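Local coordinates for probable fatty acyl-CoA transferase Rv3272 (Mycobacterium tuberculosis, PDB 5YX6) that acts as a family III CoA transferase, binding fatty acyl-CoAs of varying chain length, palmitoyl-CoA most tightly, and probably takes part in fatty acid metabolism, at the interface of chains A and B. Numbering follows the deposited sequence. Chains: chain A/B, Uncharacterized protein Rv3272.

Contact 1: the interface of chains A and B. Residues chain A 153-155, 157, 214, 217-218; chain B 171, 333, 335, 338.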
loop_
_atom_site.group_PDB
_atom_site.type_symbol
_atom_site.label_atom_id
_atom_site.label_comp_id
_atom_site.label_asym_id
_atom_site.label_seq_id
_atom_site.Cartn_x
_atom_site.Cartn_y
_atom_site.Cartn_z
ATOM N N ALA A 153 -6.621 -5.467 -12.246
ATOM C CA ALA A 153 -7.455 -4.912 -11.165
ATOM C C ALA A 153 -7.980 -3.490 -11.446
ATOM O O ALA A 153 -8.652 -2.885 -10.600
ATOM C CB ALA A 153 -6.691 -4.918 -9.868
ATOM N N GLY A 154 -7.621 -2.926 -12.593
ATOM C CA GLY A 154 -8.206 -1.658 -12.989
ATOM C C GLY A 154 -7.376 -0.395 -12.833
ATOM O O GLY A 154 -7.889 0.700 -13.050
ATOM N N MET A 155 -6.096 -0.535 -12.505
ATOM C CA MET A 155 -5.292 0.624 -12.121
ATOM C C MET A 155 -4.839 1.520 -13.276
ATOM O O MET A 155 -4.159 2.520 -13.042
ATOM C CB MET A 155 -4.067 0.167 -11.333
ATOM C CG MET A 155 -4.423 -0.317 -9.944
ATOM S SD MET A 155 -2.990 -0.809 -8.978
ATOM C CE MET A 155 -3.698 -0.764 -7.327
ATOM N N THR A 157 -7.184 2.829 -15.250
ATOM C CA THR A 157 -8.401 3.590 -15.533
ATOM C C THR A 157 -8.218 5.110 -15.414
ATOM O O THR A 157 -7.594 5.603 -14.470
ATOM C CB THR A 157 -9.552 3.162 -14.583
ATOM O OG1 THR A 157 -9.762 1.747 -14.677
ATOM C CG2 THR A 157 -10.846 3.877 -14.927
ATOM N N GLN A 214 -8.065 0.776 -4.602
ATOM C CA GLN A 214 -8.954 1.548 -5.466
ATOM C C GLN A 214 -10.404 1.517 -4.987
ATOM O O GLN A 214 -11.325 1.796 -5.753
ATOM C CB GLN A 214 -8.922 1.000 -6.894
ATOM C CG GLN A 214 -7.568 0.689 -7.470
ATOM C CD GLN A 214 -7.696 -0.146 -8.730
ATOM O OE1 GLN A 214 -7.843 0.393 -9.832
ATOM N NE2 GLN A 214 -7.645 -1.467 -8.580
ATOM N N GLN A 217 -13.194 4.429 -5.739
ATOM C CA GLN A 217 -13.567 4.480 -7.147
ATOM C C GLN A 217 -14.299 3.240 -7.616
ATOM O O GLN A 217 -15.201 3.331 -8.438
ATOM C CB GLN A 217 -12.338 4.718 -8.024
ATOM C CG GLN A 217 -11.900 6.177 -8.059
ATOM C CD GLN A 217 -11.377 6.666 -6.736
ATOM O OE1 GLN A 217 -10.756 5.910 -5.982
ATOM N NE2 GLN A 217 -11.636 7.937 -6.430
ATOM N N LEU A 218 -13.920 2.080 -7.096
ATOM C CA LEU A 218 -14.583 0.841 -7.483
ATOM C C LEU A 218 -16.027 0.850 -7.003
ATOM O O LEU A 218 -16.910 0.283 -7.645
ATOM C CB LEU A 218 -13.857 -0.377 -6.896
ATOM C CG LEU A 218 -13.073 -1.348 -7.785
ATOM C CD1 LEU A 218 -13.229 -1.029 -9.249
ATOM C CD2 LEU A 218 -11.607 -1.366 -7.397
ATOM N N PHE B 171 -6.692 7.404 -7.947
ATOM C CA PHE B 171 -7.236 6.734 -6.761
ATOM C C PHE B 171 -6.305 6.980 -5.584
ATOM O O PHE B 171 -5.163 7.402 -5.754
ATOM C CB PHE B 171 -7.458 5.234 -6.993
ATOM C CG PHE B 171 -6.233 4.491 -7.424
ATOM C CD1 PHE B 171 -5.378 3.935 -6.479
ATOM C CD2 PHE B 171 -5.935 4.338 -8.769
ATOM C CE1 PHE B 171 -4.247 3.246 -6.869
ATOM C CE2 PHE B 171 -4.805 3.643 -9.170
ATOM C CZ PHE B 171 -3.958 3.096 -8.219
ATOM N N HIS B 333 -8.573 -3.644 -17.846
ATOM C CA HIS B 333 -9.957 -3.392 -17.463
ATOM C C HIS B 333 -10.126 -2.002 -16.875
ATOM O O HIS B 333 -9.245 -1.522 -16.159
ATOM C CB HIS B 333 -10.428 -4.409 -16.413
ATOM C CG HIS B 333 -10.352 -5.843 -16.846
ATOM N ND1 HIS B 333 -11.218 -6.395 -17.766
ATOM C CD2 HIS B 333 -9.538 -6.848 -16.445
ATOM C CE1 HIS B 333 -10.929 -7.674 -17.924
ATOM N NE2 HIS B 333 -9.914 -7.975 -17.135
ATOM N N TRP B 335 -12.547 0.316 -14.162
ATOM C CA TRP B 335 -13.256 0.039 -12.907
ATOM C C TRP B 335 -14.639 -0.554 -13.155
ATOM O O TRP B 335 -15.033 -1.514 -12.487
ATOM C CB TRP B 335 -13.386 1.312 -12.056
ATOM C CG TRP B 335 -12.081 1.847 -11.574
ATOM C CD1 TRP B 335 -11.000 1.122 -11.158
ATOM C CD2 TRP B 335 -11.704 3.221 -11.481
ATOM N NE1 TRP B 335 -9.975 1.965 -10.804
ATOM C CE2 TRP B 335 -10.381 3.260 -10.995
ATOM C CE3 TRP B 335 -12.361 4.427 -11.750
ATOM C CZ2 TRP B 335 -9.700 4.457 -10.775
ATOM C CZ3 TRP B 335 -11.685 5.610 -11.537
ATOM C CH2 TRP B 335 -10.365 5.617 -11.054
ATOM N N VAL B 338 -13.971 -4.192 -14.182
ATOM C CA VAL B 338 -13.387 -5.062 -13.146
ATOM C C VAL B 338 -14.455 -5.767 -12.316
ATOM O O VAL B 338 -14.392 -6.971 -12.047
ATOM C CB VAL B 338 -12.467 -4.280 -12.189
ATOM C CG1 VAL B 338 -12.100 -5.138 -10.972
ATOM C CG2 VAL B 338 -11.207 -3.814 -12.913
#
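In this family III CoA-transferase homodimer, the short helix 335-338 of chain B offers B:Trp335 to a cleft of chain A walled by loop 153-157 and the start of helix 215-222. The indole, which hides 111 Å² against chain A, is sandwiched. A:Gln217 CB lies 3.5 Å from the centroid of the six-membered ring on one face, with A:Thr157 CB and CG2 on the opposite face. A:Gln217 suits its place because its methylenes run alongside the indole before the chain bends at chi2 (67°), which carries its amide past the rim to B:Phe171 CB. A:Leu218 CD1 packs on the pyrrole side, 3.6 Å from B:Trp335 CD1.

Tryptophan also brings a polar edge: NE1 donates to A:Gln214 OE1 at 2.8 Å. The acceptor lies in the indole plane, but the donor stands above the carbonyl plane. The rotation of that amide is fixed from its other end, where A:Gln214 NE2 donates to A:Ala153 O at 2.7 Å. A:Thr157 OG1 gives its hydroxyl hydrogen to A:Gly154 O (2.7 Å) and receives a weak bond from B:Trp335 N.

With CG anti to its carbonyl carbon (chi1 -45°), A:Gln214 sets that methylene over the centre of the B:Phe171 ring, 4.0 Å from its centroid, and the extended chain beyond carries the amide to the indole. A:Met155 crosses the same phenyl at about a right angle, its CG 3.9 Å from B:Phe171 CZ. B:Val338 CG2 fills in against A:Ala153 and A:Gly154 CA.

Contact 2: the interface of chains A and B. Residues chain A 157-160, 167; chain B 161, 167, 169-170.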
loop_
_atom_site.group_PDB
_atom_site.type_symbol
_atom_site.label_atom_id
_atom_site.label_comp_id
_atom_site.label_asym_id
_atom_site.label_seq_id
_atom_site.Cartn_x
_atom_site.Cartn_y
_atom_site.Cartn_z
ATOM N N THR A 157 -7.184 2.829 -15.250
ATOM C CA THR A 157 -8.401 3.590 -15.533
ATOM C C THR A 157 -8.218 5.110 -15.414
ATOM O O THR A 157 -7.594 5.603 -14.470
ATOM C CB THR A 157 -9.552 3.162 -14.583
ATOM O OG1 THR A 157 -9.762 1.747 -14.677
ATOM C CG2 THR A 157 -10.846 3.877 -14.927
ATOM N N GLY A 158 -8.761 5.839 -16.390
ATOM C CA GLY A 158 -8.842 7.291 -16.343
ATOM C C GLY A 158 -7.548 8.081 -16.379
ATOM O O GLY A 158 -7.477 9.183 -15.835
ATOM N N MET A 159 -6.516 7.514 -16.989
ATOM C CA MET A 159 -5.250 8.219 -17.128
ATOM C C MET A 159 -4.859 8.292 -18.588
ATOM O O MET A 159 -4.259 7.360 -19.120
ATOM C CB MET A 159 -4.157 7.530 -16.321
ATOM C CG MET A 159 -4.364 7.618 -14.825
ATOM S SD MET A 159 -2.877 7.151 -13.953
ATOM C CE MET A 159 -3.060 5.371 -13.897
ATOM N N PRO A 160 -5.206 9.404 -19.245
ATOM C CA PRO A 160 -4.921 9.537 -20.677
ATOM C C PRO A 160 -3.433 9.662 -20.969
ATOM O O PRO A 160 -2.702 10.359 -20.256
ATOM C CB PRO A 160 -5.664 10.820 -21.076
ATOM C CG PRO A 160 -6.614 11.112 -19.944
ATOM C CD PRO A 160 -5.972 10.544 -18.715
ATOM N N GLN A 167 -2.221 3.683 -19.323
ATOM C CA GLN A 167 -1.150 4.178 -18.475
ATOM C C GLN A 167 -0.702 3.104 -17.496
ATOM O O GLN A 167 -1.489 2.643 -16.676
ATOM C CB GLN A 167 -1.590 5.428 -17.717
ATOM C CG GLN A 167 -0.524 5.987 -16.804
ATOM C CD GLN A 167 0.594 6.677 -17.557
ATOM O OE1 GLN A 167 1.672 6.103 -17.748
ATOM N NE2 GLN A 167 0.346 7.912 -17.993
ATOM N N THR B 161 1.943 12.876 -20.266
ATOM C CA THR B 161 0.540 13.205 -20.447
ATOM C C THR B 161 0.330 13.919 -21.791
ATOM O O THR B 161 1.275 14.515 -22.326
ATOM C CB THR B 161 0.064 14.057 -19.244
ATOM O OG1 THR B 161 -0.782 13.267 -18.401
ATOM C CG2 THR B 161 -0.665 15.317 -19.666
ATOM N N GLN B 167 1.131 13.686 -14.329
ATOM C CA GLN B 167 0.094 12.674 -14.180
ATOM C C GLN B 167 -0.276 12.411 -12.723
ATOM O O GLN B 167 0.555 11.972 -11.930
ATOM C CB GLN B 167 0.533 11.370 -14.846
ATOM C CG GLN B 167 -0.484 10.264 -14.701
ATOM C CD GLN B 167 -1.710 10.490 -15.555
ATOM O OE1 GLN B 167 -2.753 10.926 -15.057
ATOM N NE2 GLN B 167 -1.596 10.203 -16.847
ATOM N N ILE B 169 -2.374 10.210 -10.205
ATOM C CA ILE B 169 -3.072 8.943 -10.086
ATOM C C ILE B 169 -4.439 9.198 -9.450
ATOM O O ILE B 169 -4.530 9.813 -8.395
ATOM C CB ILE B 169 -2.251 7.923 -9.276
ATOM C CG1 ILE B 169 -0.970 7.579 -10.044
ATOM C CG2 ILE B 169 -3.061 6.656 -9.023
ATOM C CD1 ILE B 169 0.105 6.932 -9.197
ATOM N N PRO B 170 -5.509 8.774 -10.133
ATOM C CA PRO B 170 -6.886 9.083 -9.745
ATOM C C PRO B 170 -7.491 8.157 -8.694
ATOM O O PRO B 170 -8.714 8.136 -8.583
ATOM C CB PRO B 170 -7.653 8.933 -11.061
ATOM C CG PRO B 170 -6.913 7.872 -11.783
ATOM C CD PRO B 170 -5.459 7.973 -11.369
#
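B:Gln167, B:Pro170 and A:Met159 carry this contact, burying 43, 40 and 31 Å² of surface. The methionine side chain enters between the other two, crossing each at about a right angle. Its CG lies 3.6 Å from B:Pro170 CD, and its sulphur SD is 3.7 Å from the same ring carbon. On its other flank SD sits 3.9 Å from B:Gln167 CD, while CB and CG pass along the glutamine amide. A long unbranched thioether is suited to this place: it can follow both the rigid pyrrolidine and the flat amide, and CG anti to the carbonyl carbon (chi1 -68°) sends the chain toward B:Pro170.

The proline presents ring carbons alone, B:Pro170 CG lying 3.6 Å from the carbonyl oxygen A:Thr157 O. B:Gln167 has CG anti to its backbone N (chi1 179°) and then bends at chi2, which brings its amide against A:Met159 and toward its two-fold counterpart A:Gln167. The two glutamines meet tip to tip, A:Gln167 NE2 and B:Gln167 NE2 3.2 Å apart and their amide planes turned 73° from one another. As built both nitrogens are donors and no hydrogen bond joins them, so one amide may be reversed; the patch has no other polar pair and rests on van der Waals packing.

All the residues here belong to loop segments between helices 146-152 and 173-196 of their chains, where the paired loops of the two subunits meet.

Contact 3: the interface of chains A and B. Residues chain A 171-173, 176-177; chain B 212-214, 216-217.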
loop_
_atom_site.group_PDB
_atom_site.type_symbol
_atom_site.label_atom_id
_atom_site.label_comp_id
_atom_site.label_asym_id
_atom_site.label_seq_id
_atom_site.Cartn_x
_atom_site.Cartn_y
_atom_site.Cartn_z
ATOM N N PHE A 171 5.970 2.251 -10.907
ATOM C CA PHE A 171 6.565 1.697 -9.686
ATOM C C PHE A 171 5.684 0.562 -9.171
ATOM O O PHE A 171 4.535 0.417 -9.598
ATOM C CB PHE A 171 6.806 2.774 -8.611
ATOM C CG PHE A 171 5.596 3.593 -8.267
ATOM C CD1 PHE A 171 4.721 3.184 -7.273
ATOM C CD2 PHE A 171 5.348 4.791 -8.924
ATOM C CE1 PHE A 171 3.607 3.935 -6.957
ATOM C CE2 PHE A 171 4.241 5.553 -8.608
ATOM C CZ PHE A 171 3.368 5.129 -7.620
ATOM N N GLN A 172 6.245 -0.269 -8.298
ATOM C CA GLN A 172 5.620 -1.544 -7.963
ATOM C C GLN A 172 4.753 -1.387 -6.728
ATOM O O GLN A 172 5.092 -1.891 -5.649
ATOM C CB GLN A 172 6.673 -2.636 -7.734
ATOM C CG GLN A 172 7.422 -3.096 -8.987
ATOM C CD GLN A 172 8.333 -2.020 -9.556
ATOM O OE1 GLN A 172 9.361 -1.688 -8.962
ATOM N NE2 GLN A 172 7.949 -1.454 -10.697
ATOM N N LEU A 173 3.629 -0.695 -6.890
ATOM C CA LEU A 173 2.810 -0.346 -5.744
ATOM C C LEU A 173 2.079 -1.564 -5.201
ATOM O O LEU A 173 1.861 -1.670 -3.998
ATOM C CB LEU A 173 1.801 0.749 -6.099
ATOM C CG LEU A 173 0.618 0.337 -6.973
ATOM C CD1 LEU A 173 -0.606 1.174 -6.663
ATOM C CD2 LEU A 173 0.984 0.446 -8.440
ATOM N N ASN A 176 4.617 -3.751 -3.081
ATOM C CA ASN A 176 5.020 -3.181 -1.813
ATOM C C ASN A 176 3.836 -3.061 -0.863
ATOM O O ASN A 176 3.970 -3.355 0.328
ATOM C CB ASN A 176 5.712 -1.839 -2.036
ATOM C CG ASN A 176 7.053 -1.999 -2.766
ATOM O OD1 ASN A 176 7.877 -2.848 -2.409
ATOM N ND2 ASN A 176 7.266 -1.193 -3.798
ATOM N N ALA A 177 2.668 -2.707 -1.384
ATOM C CA ALA A 177 1.463 -2.701 -0.555
ATOM C C ALA A 177 1.111 -4.107 -0.074
ATOM O O ALA A 177 0.704 -4.287 1.076
ATOM C CB ALA A 177 0.282 -2.092 -1.310
ATOM N N GLY B 212 8.377 4.575 0.367
ATOM C CA GLY B 212 8.500 3.122 0.384
ATOM C C GLY B 212 7.897 2.400 -0.818
ATOM O O GLY B 212 8.477 1.452 -1.337
ATOM N N LEU B 213 6.728 2.840 -1.266
ATOM C CA LEU B 213 6.111 2.252 -2.452
ATOM C C LEU B 213 6.969 2.438 -3.716
ATOM O O LEU B 213 6.850 1.665 -4.665
ATOM C CB LEU B 213 4.722 2.847 -2.689
ATOM C CG LEU B 213 3.671 2.591 -1.607
ATOM C CD1 LEU B 213 2.374 3.317 -1.940
ATOM C CD2 LEU B 213 3.427 1.106 -1.459
ATOM N N GLN B 214 7.828 3.452 -3.720
ATOM C CA GLN B 214 8.679 3.738 -4.872
ATOM C C GLN B 214 10.142 3.417 -4.587
ATOM O O GLN B 214 11.032 3.944 -5.251
ATOM C CB GLN B 214 8.573 5.216 -5.279
ATOM C CG GLN B 214 7.164 5.786 -5.371
ATOM C CD GLN B 214 7.157 7.318 -5.421
ATOM O OE1 GLN B 214 7.246 7.931 -6.495
ATOM N NE2 GLN B 214 7.042 7.939 -4.251
ATOM N N ASN B 216 12.584 1.113 -4.995
ATOM C CA ASN B 216 13.588 0.766 -6.012
ATOM C C ASN B 216 13.907 1.916 -6.976
ATOM O O ASN B 216 15.058 2.099 -7.378
ATOM C CB ASN B 216 13.174 -0.490 -6.798
ATOM C CG ASN B 216 13.129 -1.741 -5.914
ATOM O OD1 ASN B 216 14.021 -1.955 -5.086
ATOM N ND2 ASN B 216 12.104 -2.576 -6.098
ATOM N N GLN B 217 12.894 2.695 -7.333
ATOM C CA GLN B 217 13.107 3.822 -8.226
ATOM C C GLN B 217 13.910 4.927 -7.539
ATOM O O GLN B 217 14.727 5.579 -8.180
ATOM C CB GLN B 217 11.775 4.385 -8.713
ATOM C CG GLN B 217 11.060 3.497 -9.718
ATOM C CD GLN B 217 10.532 2.231 -9.071
ATOM O OE1 GLN B 217 10.142 2.246 -7.902
ATOM N NE2 GLN B 217 10.506 1.136 -9.822
HETATM O O HOH W 1 8.526 0.421 -6.547
#
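The phenyl ring of A:Phe171 receives B:Gln214 CG over the centre of one face, 4.0 Å from the centroid; on the same side, the carbonyl oxygen B:Leu213 O lies above the ring plane near the rim, 3.7 Å from A:Phe171 CD1. Ring and amide planes are 53° apart, so the glutamine contributes a methylene to the face and does not stack its amide. The ring reaches this place with CG between the backbone N and the carbonyl carbon (chi1 54°), while its CB rests against the amide of B:Gln217.

A second pair of flat groups, the amides of A:Gln172 and B:Gln217, meets at a steep angle. B:Gln217 NE2 donates to A:Gln172 OE1 at 3.2 Å, nearly straight (170° at H), with the acceptor in the plane of the donor amide. Glutamine suits both positions: each chain bends at chi2 to turn its amide toward the other, and an amide can both give and accept.

A:Asn176, one helical turn into helix 173-196, makes a weak bond from ND2 to B:Leu213 O at the end of helix 206-213. Leucine fits here, its CD2 reaching A:Asn176 CB and the backbone nitrogen A:Ala177 N. This junction lies close to the probable nucleophile A:Asp175.

Water 1 joins the two chains, 3.0 Å from the backbone nitrogen A:Gln172 N, 2.8 Å from B:Leu213 O and 2.8 Å from the amide oxygen B:Gln217 OE1.

Contact 4: the interface of chains A and B. Residues chain A 344, 347, 349, 363-364, 366, 368; chain B 133, 207-208, 211.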
loop_
_atom_site.group_PDB
_atom_site.type_symbol
_atom_site.label_atom_id
_atom_site.label_comp_id
_atom_site.label_asym_id
_atom_site.label_seq_id
_atom_site.Cartn_x
_atom_site.Cartn_y
_atom_site.Cartn_z
ATOM N N PHE A 344 13.058 15.107 2.810
ATOM C CA PHE A 344 13.559 13.748 2.698
ATOM C C PHE A 344 14.693 13.516 3.679
ATOM O O PHE A 344 14.763 12.466 4.322
ATOM C CB PHE A 344 14.020 13.453 1.270
ATOM C CG PHE A 344 14.399 12.027 1.044
ATOM C CD1 PHE A 344 15.688 11.584 1.307
ATOM C CD2 PHE A 344 13.468 11.121 0.571
ATOM C CE1 PHE A 344 16.036 10.269 1.108
ATOM C CE2 PHE A 344 13.816 9.798 0.370
ATOM C CZ PHE A 344 15.099 9.375 0.640
ATOM N N ASN A 347 13.480 13.151 7.426
ATOM C CA ASN A 347 12.753 11.961 7.867
ATOM C C ASN A 347 13.631 10.726 8.035
ATOM O O ASN A 347 13.133 9.654 8.384
ATOM C CB ASN A 347 11.618 11.648 6.900
ATOM C CG ASN A 347 10.414 12.522 7.131
ATOM O OD1 ASN A 347 10.482 13.492 7.870
ATOM N ND2 ASN A 347 9.306 12.191 6.490
ATOM N N LEU A 349 15.326 8.622 6.114
ATOM C CA LEU A 349 14.688 7.556 5.368
ATOM C C LEU A 349 15.660 6.504 4.829
ATOM O O LEU A 349 15.232 5.506 4.263
ATOM C CB LEU A 349 13.893 8.163 4.222
ATOM C CG LEU A 349 12.522 8.699 4.599
ATOM C CD1 LEU A 349 12.045 9.728 3.581
ATOM C CD2 LEU A 349 11.554 7.532 4.676
ATOM N N ILE A 363 16.393 2.289 1.480
ATOM C CA ILE A 363 15.300 2.973 2.173
ATOM C C ILE A 363 14.674 2.094 3.265
ATOM O O ILE A 363 14.390 0.917 3.028
ATOM C CB ILE A 363 14.207 3.399 1.178
ATOM C CG1 ILE A 363 14.784 4.380 0.156
ATOM C CG2 ILE A 363 13.013 3.989 1.916
ATOM C CD1 ILE A 363 13.833 4.710 -0.949
ATOM N N ARG A 364 14.475 2.657 4.455
ATOM C CA ARG A 364 13.888 1.913 5.572
ATOM C C ARG A 364 12.393 1.635 5.386
ATOM O O ARG A 364 11.746 2.220 4.514
ATOM C CB ARG A 364 14.111 2.665 6.890
ATOM C CG ARG A 364 13.424 4.014 6.966
ATOM C CD ARG A 364 13.365 4.532 8.392
ATOM N NE ARG A 364 12.894 5.919 8.432
ATOM C CZ ARG A 364 11.613 6.271 8.439
ATOM N NH1 ARG A 364 10.668 5.334 8.439
ATOM N NH2 ARG A 364 11.276 7.559 8.464
ATOM N N PRO A 366 8.502 1.998 6.580
ATOM C CA PRO A 366 7.888 3.276 6.960
ATOM C C PRO A 366 7.500 3.442 8.435
ATOM O O PRO A 366 7.708 4.530 8.963
ATOM C CB PRO A 366 6.630 3.335 6.081
ATOM C CG PRO A 366 6.372 1.924 5.660
ATOM C CD PRO A 366 7.699 1.256 5.590
ATOM N N ARG A 368 7.461 3.768 12.373
ATOM C CA ARG A 368 8.448 4.159 13.385
ATOM C C ARG A 368 7.934 3.977 14.826
ATOM O O ARG A 368 6.740 4.095 15.082
ATOM C CB ARG A 368 8.834 5.617 13.170
ATOM C CG ARG A 368 8.951 6.013 11.698
ATOM C CD ARG A 368 9.648 7.368 11.520
ATOM N NE ARG A 368 11.075 7.348 11.816
ATOM C CZ ARG A 368 11.845 8.433 11.801
ATOM N NH1 ARG A 368 11.321 9.618 11.516
ATOM N NH2 ARG A 368 13.139 8.339 12.070
ATOM N N TYR B 133 3.535 14.273 6.738
ATOM C CA TYR B 133 4.957 14.343 6.414
ATOM C C TYR B 133 5.908 13.941 7.542
ATOM O O TYR B 133 7.128 13.928 7.346
ATOM C CB TYR B 133 5.309 15.758 5.935
ATOM C CG TYR B 133 4.568 16.159 4.685
ATOM C CD1 TYR B 133 4.921 15.634 3.447
ATOM C CD2 TYR B 133 3.507 17.062 4.738
ATOM C CE1 TYR B 133 4.233 15.993 2.289
ATOM C CE2 TYR B 133 2.813 17.432 3.594
ATOM C CZ TYR B 133 3.179 16.895 2.370
ATOM O OH TYR B 133 2.488 17.247 1.230
ATOM N N TYR B 207 4.052 10.382 3.697
ATOM C CA TYR B 207 5.206 10.618 2.847
ATOM C C TYR B 207 6.165 9.422 2.879
ATOM O O TYR B 207 6.640 8.975 1.822
ATOM C CB TYR B 207 5.915 11.893 3.286
ATOM C CG TYR B 207 7.100 12.316 2.444
ATOM C CD1 TYR B 207 6.928 13.003 1.235
ATOM C CD2 TYR B 207 8.395 12.053 2.869
ATOM C CE1 TYR B 207 8.025 13.405 0.476
ATOM C CE2 TYR B 207 9.489 12.449 2.118
ATOM C CZ TYR B 207 9.297 13.128 0.935
ATOM O OH TYR B 207 10.401 13.504 0.229
ATOM N N ASP B 208 6.433 8.905 4.081
ATOM C CA ASP B 208 7.325 7.751 4.243
ATOM C C ASP B 208 6.775 6.512 3.541
ATOM O O ASP B 208 7.520 5.754 2.917
ATOM C CB ASP B 208 7.547 7.428 5.724
ATOM C CG ASP B 208 8.297 8.525 6.458
ATOM O OD1 ASP B 208 8.712 9.509 5.803
ATOM O OD2 ASP B 208 8.503 8.386 7.688
ATOM N N VAL B 211 7.214 7.113 -0.197
ATOM C CA VAL B 211 8.618 6.854 -0.495
ATOM C C VAL B 211 8.884 5.339 -0.602
ATOM O O VAL B 211 9.516 4.877 -1.563
ATOM C CB VAL B 211 9.529 7.489 0.576
ATOM C CG1 VAL B 211 10.929 6.888 0.531
ATOM C CG2 VAL B 211 9.584 9.010 0.390
HETATM O O HOH W 2 9.773 4.196 4.272
HETATM O O HOH W 3 6.883 6.988 9.154
HETATM O O HOH W 4 8.706 10.063 9.784
#
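B:Val211 and A:Leu349 form the apolar centre, branched aliphatic side chains that suit packing against the side of helix 206-213. A:Leu349 CD1 touches two neighbours on that helix that themselves pack together, B:Tyr207 CE2 (4.0 Å) and B:Val211 CG2, while A:Leu349 CD2 reaches the carboxylate carbon B:Asp208 CG at 3.8 Å. At the margin A:Ile363 CG2 lies 3.8 Å from B:Val211 CG1. The hydroxyl B:Tyr207 OH approaches the edge of the A:Phe344 ring in its plane.

Outward from this core stands B:Asp208, which hides 81 Å². Its short carboxylate offers two acceptor oxygens, so one residue takes A:Asn347 on OD1 and A:Arg364 and waters on OD2. A:Asn347 ND2 donates to B:Asp208 OD1 at 2.8 Å, on the syn side, and also to B:Tyr133 O at 2.9 Å. A:Arg364 has CG between the backbone N and the carbonyl carbon (chi1 64°) and extends from CG to NE, which carries its guanidinium to the aspartate. There NH2 forms a salt bridge with B:Asp208 OD2 at 3.0 Å, from above the carboxylate plane.

Second-shell bonds hold that guanidinium: A:Arg364 NH2 donates almost straight to A:Asn347 O (173° at H), and NH1 to A:Pro366 O. A:Leu349 CD2 lies against one face and A:Arg368 NE over the other; the aspartate may ease this pairing of arginines.

Water 2 links A:Arg364 O to B:Asp208 O, and water 4 joins A:Arg368 NH1 to B:Asp208 OD2. Water 3 sits 2.6 Å from both A:Pro366 O and B:Asp208 OD2.

Contact 1 and contact 2 are neighbours, their C-alpha centres about 11 Å apart, and they share A:Thr157. Contact 3 and contact 4 lie about 12 Å apart and both draw on helix 206-213 of chain B. Contact 2 and contact 4 are about 26 Å apart, so the interface extends well along the subunits. The two-fold repeats each contact with the chains exchanged: Phe171, Gln214 and Gln217 serve contact 1 and contact 3 in exchanged chains. Contact 3, centred about 7 Å from the probable nucleophile A:Asp175, places dimerisation beside the active site, which suggests that assembly helps shape it.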